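Glypican-1 (Homo sapiens, PDB 4YWT) carries heparan sulfate chains at the cell surface, through which it binds alpha-4(V) collagen and takes part in Schwann cell myelination. Local coordinates at residues D108-L113 against S311-V316; D301-T306 against K376-A381. The protein carries 3 engineered substitutions. One frame throughout, in Å; residues are numbered along the deposited sequence.

Contact 1: D108-L113 against S311-V316; sequences DHFQHL and SVIGSV. With NAG (2-acetamido-2-deoxy-beta-D-glucopyranose), chain E.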
loop_
_atom_site.group_PDB
_atom_site.type_symbol
_atom_site.label_atom_id
_atom_site.label_comp_id
_atom_site.label_asym_id
_atom_site.label_seq_id
_atom_site.Cartn_x
_atom_site.Cartn_y
_atom_site.Cartn_z
ATOM N N ASP A 108 -11.861 -0.948 -9.267
ATOM C CA ASP A 108 -13.278 -0.983 -9.604
ATOM C C ASP A 108 -13.770 0.349 -10.151
ATOM O O ASP A 108 -14.588 0.372 -11.067
ATOM C CB ASP A 108 -14.115 -1.375 -8.383
ATOM C CG ASP A 108 -14.083 -2.866 -8.106
ATOM O OD1 ASP A 108 -13.217 -3.562 -8.678
ATOM O OD2 ASP A 108 -14.923 -3.340 -7.312
ATOM N N HIS A 109 -13.278 1.456 -9.601
ATOM C CA HIS A 109 -13.766 2.759 -10.043
ATOM C C HIS A 109 -13.200 3.166 -11.400
ATOM O O HIS A 109 -13.892 3.807 -12.187
ATOM C CB HIS A 109 -13.454 3.849 -9.021
ATOM C CG HIS A 109 -13.978 5.194 -9.416
ATOM N ND1 HIS A 109 -15.320 5.435 -9.620
ATOM C CD2 HIS A 109 -13.344 6.364 -9.666
ATOM C CE1 HIS A 109 -15.491 6.696 -9.971
ATOM N NE2 HIS A 109 -14.308 7.284 -10.004
ATOM N N PHE A 110 -11.948 2.817 -11.673
ATOM C CA PHE A 110 -11.372 3.093 -12.987
ATOM C C PHE A 110 -12.119 2.286 -14.049
ATOM O O PHE A 110 -12.568 2.829 -15.086
ATOM C CB PHE A 110 -9.877 2.768 -13.003
ATOM C CG PHE A 110 -9.029 3.788 -12.294
ATOM C CD1 PHE A 110 -9.275 5.142 -12.454
ATOM C CD2 PHE A 110 -7.998 3.394 -11.458
ATOM C CE1 PHE A 110 -8.499 6.085 -11.802
ATOM C CE2 PHE A 110 -7.222 4.331 -10.798
ATOM C CZ PHE A 110 -7.473 5.678 -10.971
ATOM N N GLN A 111 -12.271 0.993 -13.770
ATOM C CA GLN A 111 -13.008 0.118 -14.676
ATOM C C GLN A 111 -14.441 0.619 -14.894
ATOM O O GLN A 111 -14.948 0.595 -16.019
ATOM C CB GLN A 111 -13.011 -1.315 -14.146
ATOM C CG GLN A 111 -11.671 -2.020 -14.313
ATOM C CD GLN A 111 -11.692 -3.449 -13.814
ATOM O OE1 GLN A 111 -10.862 -3.846 -12.996
ATOM N NE2 GLN A 111 -12.644 -4.233 -14.306
ATOM N N HIS A 112 -15.080 1.094 -13.825
ATOM C CA HIS A 112 -16.438 1.609 -13.937
ATOM C C HIS A 112 -16.493 2.899 -14.740
ATOM O O HIS A 112 -17.437 3.119 -15.478
ATOM C CB HIS A 112 -17.063 1.856 -12.566
ATOM C CG HIS A 112 -18.321 2.667 -12.627
ATOM N ND1 HIS A 112 -18.350 4.016 -12.347
ATOM C CD2 HIS A 112 -19.585 2.325 -12.968
ATOM C CE1 HIS A 112 -19.583 4.467 -12.496
ATOM N NE2 HIS A 112 -20.352 3.463 -12.875
ATOM N N LEU A 113 -15.487 3.752 -14.589
ATOM C CA LEU A 113 -15.447 4.994 -15.348
ATOM C C LEU A 113 -15.363 4.675 -16.831
ATOM O O LEU A 113 -16.130 5.219 -17.638
ATOM C CB LEU A 113 -14.267 5.869 -14.920
ATOM C CG LEU A 113 -14.453 6.676 -13.633
ATOM C CD1 LEU A 113 -13.165 7.396 -13.263
ATOM C CD2 LEU A 113 -15.602 7.667 -13.776
ATOM N N SER A 311 -11.606 13.978 -15.761
ATOM C CA SER A 311 -10.631 12.959 -16.122
ATOM C C SER A 311 -11.067 12.232 -17.383
ATOM O O SER A 311 -12.241 11.902 -17.549
ATOM C CB SER A 311 -10.428 11.968 -14.977
ATOM O OG SER A 311 -9.380 11.063 -15.278
ATOM N N VAL A 312 -10.111 11.984 -18.272
ATOM C CA VAL A 312 -10.395 11.357 -19.555
ATOM C C VAL A 312 -10.781 9.886 -19.382
ATOM O O VAL A 312 -11.454 9.310 -20.235
ATOM C CB VAL A 312 -9.186 11.474 -20.508
ATOM C CG1 VAL A 312 -8.020 10.633 -20.006
ATOM C CG2 VAL A 312 -9.573 11.075 -21.924
ATOM N N ILE A 313 -10.370 9.295 -18.263
ATOM C CA ILE A 313 -10.638 7.886 -17.982
ATOM C C ILE A 313 -12.135 7.578 -18.029
ATOM O O ILE A 313 -12.546 6.473 -18.389
ATOM C CB ILE A 313 -10.060 7.478 -16.606
ATOM C CG1 ILE A 313 -8.544 7.692 -16.588
ATOM C CG2 ILE A 313 -10.383 6.027 -16.278
ATOM C CD1 ILE A 313 -7.930 7.620 -15.208
ATOM N N GLY A 314 -12.950 8.571 -17.692
ATOM C CA GLY A 314 -14.388 8.408 -17.746
ATOM C C GLY A 314 -15.078 9.327 -18.738
ATOM O O GLY A 314 -16.301 9.463 -18.706
ATOM N N SER A 315 -14.309 9.952 -19.627
ATOM C CA SER A 315 -14.882 10.924 -20.556
ATOM C C SER A 315 -14.304 10.853 -21.974
ATOM O O SER A 315 -14.311 11.850 -22.696
ATOM C CB SER A 315 -14.699 12.340 -20.004
ATOM O OG SER A 315 -13.343 12.744 -20.072
ATOM N N VAL A 316 -13.816 9.681 -22.367
ATOM C CA VAL A 316 -13.298 9.458 -23.720
ATOM C C VAL A 316 -14.348 9.780 -24.792
ATOM O O VAL A 316 -14.052 10.398 -25.832
ATOM C CB VAL A 316 -12.825 7.996 -23.894
ATOM C CG1 VAL A 316 -12.499 7.701 -25.349
ATOM C CG2 VAL A 316 -11.625 7.709 -23.003
HETATM C C1 NAG E . -16.289 -3.513 -17.200
HETATM C C2 NAG E . -16.561 -4.340 -15.931
HETATM C C3 NAG E . -15.906 -5.720 -16.033
HETATM C C4 NAG E . -16.295 -6.411 -17.331
HETATM C C5 NAG E . -15.950 -5.509 -18.507
HETATM C C6 NAG E . -16.354 -6.091 -19.842
HETATM C C7 NAG E . -16.901 -3.104 -13.833
HETATM C C8 NAG E . -18.371 -3.241 -14.093
HETATM N N2 NAG E . -16.088 -3.645 -14.747
HETATM O O3 NAG E . -16.313 -6.513 -14.923
HETATM O O4 NAG E . -15.598 -7.645 -17.458
HETATM O O5 NAG E . -16.656 -4.269 -18.365
HETATM O O6 NAG E . -17.602 -6.766 -19.758
HETATM O O7 NAG E . -16.467 -2.525 -12.842
HETATM O O HOH W 1 -17.705 7.778 -17.251
#

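Contact 2: D301-T306 against K376-A381; sequences DKFWGT and KLVSEA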
loop_
_atom_site.group_PDB
_atom_site.type_symbol
_atom_site.label_atom_id
_atom_site.label_comp_id
_atom_site.label_asym_id
_atom_site.label_seq_id
_atom_site.Cartn_x
_atom_site.Cartn_y
_atom_site.Cartn_z
ATOM N N ASP A 301 -1.882 13.086 -9.077
ATOM C CA ASP A 301 -2.059 14.382 -9.722
ATOM C C ASP A 301 -2.272 14.220 -11.223
ATOM O O ASP A 301 -2.973 15.015 -11.853
ATOM C CB ASP A 301 -0.850 15.286 -9.460
ATOM C CG ASP A 301 -0.774 15.759 -8.021
ATOM O OD1 ASP A 301 -1.824 15.792 -7.345
ATOM O OD2 ASP A 301 0.338 16.099 -7.567
ATOM N N LYS A 302 -1.669 13.176 -11.783
ATOM C CA LYS A 302 -1.698 12.940 -13.223
ATOM C C LYS A 302 -3.027 12.365 -13.700
ATOM O O LYS A 302 -3.220 12.163 -14.898
ATOM C CB LYS A 302 -0.555 12.004 -13.629
ATOM C CG LYS A 302 0.825 12.585 -13.390
ATOM C CD LYS A 302 0.932 13.984 -13.976
ATOM C CE LYS A 302 2.378 14.448 -14.048
ATOM N NZ LYS A 302 2.495 15.768 -14.728
ATOM N N PHE A 303 -3.940 12.107 -12.769
ATOM C CA PHE A 303 -5.261 11.600 -13.128
ATOM C C PHE A 303 -6.043 12.662 -13.897
ATOM O O PHE A 303 -6.941 12.345 -14.679
ATOM C CB PHE A 303 -6.041 11.161 -11.883
ATOM C CG PHE A 303 -5.466 9.948 -11.194
ATOM C CD1 PHE A 303 -4.400 9.249 -11.745
ATOM C CD2 PHE A 303 -5.999 9.505 -9.994
ATOM C CE1 PHE A 303 -3.876 8.139 -11.108
ATOM C CE2 PHE A 303 -5.479 8.393 -9.353
ATOM C CZ PHE A 303 -4.417 7.710 -9.911
ATOM N N TRP A 304 -5.693 13.925 -13.670
ATOM C CA TRP A 304 -6.313 15.038 -14.377
ATOM C C TRP A 304 -5.282 15.871 -15.126
ATOM O O TRP A 304 -4.077 15.729 -14.914
ATOM C CB TRP A 304 -7.074 15.945 -13.412
ATOM C CG TRP A 304 -8.098 15.254 -12.582
ATOM C CD1 TRP A 304 -9.416 15.076 -12.884
ATOM C CD2 TRP A 304 -7.895 14.663 -11.295
ATOM N NE1 TRP A 304 -10.047 14.402 -11.865
ATOM C CE2 TRP A 304 -9.135 14.138 -10.877
ATOM C CE3 TRP A 304 -6.786 14.523 -10.456
ATOM C CZ2 TRP A 304 -9.294 13.485 -9.658
ATOM C CZ3 TRP A 304 -6.946 13.874 -9.245
ATOM C CH2 TRP A 304 -8.190 13.361 -8.858
ATOM N N GLY A 305 -5.770 16.743 -16.001
ATOM C CA GLY A 305 -4.930 17.725 -16.658
ATOM C C GLY A 305 -4.918 19.014 -15.858
ATOM O O GLY A 305 -5.482 19.078 -14.765
ATOM N N THR A 306 -4.269 20.040 -16.396
ATOM C CA THR A 306 -4.163 21.327 -15.714
ATOM C C THR A 306 -5.220 22.339 -16.164
ATOM O O THR A 306 -5.263 23.461 -15.660
ATOM C CB THR A 306 -2.769 21.947 -15.922
ATOM O OG1 THR A 306 -2.503 22.068 -17.325
ATOM C CG2 THR A 306 -1.697 21.075 -15.282
ATOM N N LYS A 376 -12.542 12.577 -4.373
ATOM C CA LYS A 376 -12.760 12.187 -2.984
ATOM C C LYS A 376 -11.927 10.959 -2.644
ATOM O O LYS A 376 -11.293 10.890 -1.580
ATOM C CB LYS A 376 -14.241 11.908 -2.723
ATOM C CG LYS A 376 -15.146 13.115 -2.886
ATOM C CD LYS A 376 -16.534 12.826 -2.337
ATOM C CE LYS A 376 -17.505 13.948 -2.652
ATOM N NZ LYS A 376 -16.966 15.269 -2.224
ATOM N N LEU A 377 -11.937 9.991 -3.558
ATOM C CA LEU A 377 -11.136 8.785 -3.406
ATOM C C LEU A 377 -9.659 9.131 -3.271
ATOM O O LEU A 377 -8.949 8.539 -2.462
ATOM C CB LEU A 377 -11.345 7.843 -4.591
ATOM C CG LEU A 377 -12.658 7.060 -4.618
ATOM C CD1 LEU A 377 -12.763 6.254 -5.901
ATOM C CD2 LEU A 377 -12.766 6.157 -3.400
ATOM N N VAL A 378 -9.207 10.100 -4.060
ATOM C CA VAL A 378 -7.812 10.524 -4.025
ATOM C C VAL A 378 -7.473 11.216 -2.704
ATOM O O VAL A 378 -6.412 10.976 -2.133
ATOM C CB VAL A 378 -7.476 11.455 -5.215
ATOM C CG1 VAL A 378 -6.231 12.281 -4.934
ATOM C CG2 VAL A 378 -7.292 10.635 -6.481
ATOM N N SER A 379 -8.377 12.059 -2.211
ATOM C CA SER A 379 -8.172 12.715 -0.919
ATOM C C SER A 379 -8.053 11.690 0.208
ATOM O O SER A 379 -7.093 11.711 0.994
ATOM C CB SER A 379 -9.312 13.690 -0.618
ATOM O OG SER A 379 -9.172 14.888 -1.361
ATOM N N GLU A 380 -9.033 10.792 0.278
ATOM C CA GLU A 380 -9.034 9.741 1.291
ATOM C C GLU A 380 -7.770 8.883 1.207
ATOM O O GLU A 380 -7.141 8.584 2.225
ATOM C CB GLU A 380 -10.281 8.864 1.146
ATOM C CG GLU A 380 -10.216 7.541 1.896
ATOM C CD GLU A 380 -10.259 7.710 3.403
ATOM O OE1 GLU A 380 -10.611 8.812 3.874
ATOM O OE2 GLU A 380 -9.944 6.736 4.118
ATOM N N ALA A 381 -7.400 8.507 -0.013
ATOM C CA ALA A 381 -6.231 7.666 -0.239
ATOM C C ALA A 381 -4.941 8.358 0.189
ATOM O O ALA A 381 -4.076 7.738 0.801
ATOM C CB ALA A 381 -6.149 7.259 -1.700
#

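Contact 1: D108-L113 against S311-V316
Leu113, on the long helix 70-129, and Gly314, in the loop leading into helix 316-328, bring their backbones together with CA atoms 4.3 Å apart, the loop making a short 3-10 turn at Val312-Ile313. Gly314 has no side chain to hold the chains apart, and its CA comes within 3.6 Å of the Leu113 carbonyl O. A water spans the two backbones nearby, donating to Leu113 O at 3.0 Å and to Gly314 O.

Ile313 provides the loop's apolar side chain, with two branches in use. Its CG2 lies 4.1 Å from Leu113 CB, while the chain through CG1 runs on extended (chi2 167°) and delivers CD1 to Phe110, 3.8 Å from CE1. The Phe110 side chain leaves the helix with CG beside its own backbone N (chi1 -75°), which brings the CD1-CE1 side of the ring to the loop, where it meets the Ile313 side chain obliquely. Leu113 also leans on its own helix, CG resting 3.6 Å above one face of the His109 ring, toward the rim.

The loop is braced internally by Ser315 OG, which donates to Ser311 O at 2.9 Å from well above the carbonyl plane. Gln111 starts away from the loop and meets the N-acetylglucosamine attached at Asn115. Direct contact between helix and loop is therefore wholly van der Waals, apolar around Ile313 and backbone against backbone, with Leu113 CB alongside, at Gly314, and the polar link is left to the water shared by two carbonyls.

Contact 2: D301-T306 against K376-A381
Val378 of helix 373-387 has more than half of the surface buried here, and a single methyl, CG2, does most of the touching. It meets two consecutive aromatic side chains of the loop that follows helix 286-299: Trp304 CH2 at 3.7 Å and Phe303 CD2 at 3.9 Å. The valine holds CG2 beside its backbone N and CG1 anti to it (chi1 160°), so that CG2 is the branch presented to both rings. Each ring receives the methyl obliquely.

Trp304 reaches the helix with the far corner of its six-membered ring, and CH2 also lies 4.2 Å from Val378 CB. The indole plane is roughly perpendicular to the CA-CB-CG plane (chi2 -91°), and one of its faces is backed by its own neighbour, Phe303 CB standing 3.7 Å above the plane toward the rim. Phe303 thus backs the indole while sharing the methyl with it. About one turn earlier on the helix, Leu374 touches both aromatic side chains and Glu375 touches that of Trp304, whereas Ala218 of helix 204-236 packs on Phe303. Arg368, in the segment before helix 373-387, also touches the Trp304 side chain.

With no polar atom in direct play, the loop and helix 373-387 are joined at this point by apolar van der Waals contact, a branched aliphatic residue lodging against an aromatic pair within the helical core protein.

Both contacts use the one loop between helices 286-299 and 316-328: residues 301-306 meet helix 373-387 in contact 2, and residues 311-316 meet helix 70-129 in contact 1. Their centres lie about 13 Å apart, and they join directly. The rings of Phe110 and Phe303 pack edge-to-face, Ser311 OG probably bonds to Phe303 O at 2.8 Å, and His109 packs against Leu377, so the two helices also touch each other. Contact 2 is buried and purely apolar; contact 1, only partly buried, includes backbone approach and a bridging water, and its helix carries the glycan-bearing Asn115 just beyond.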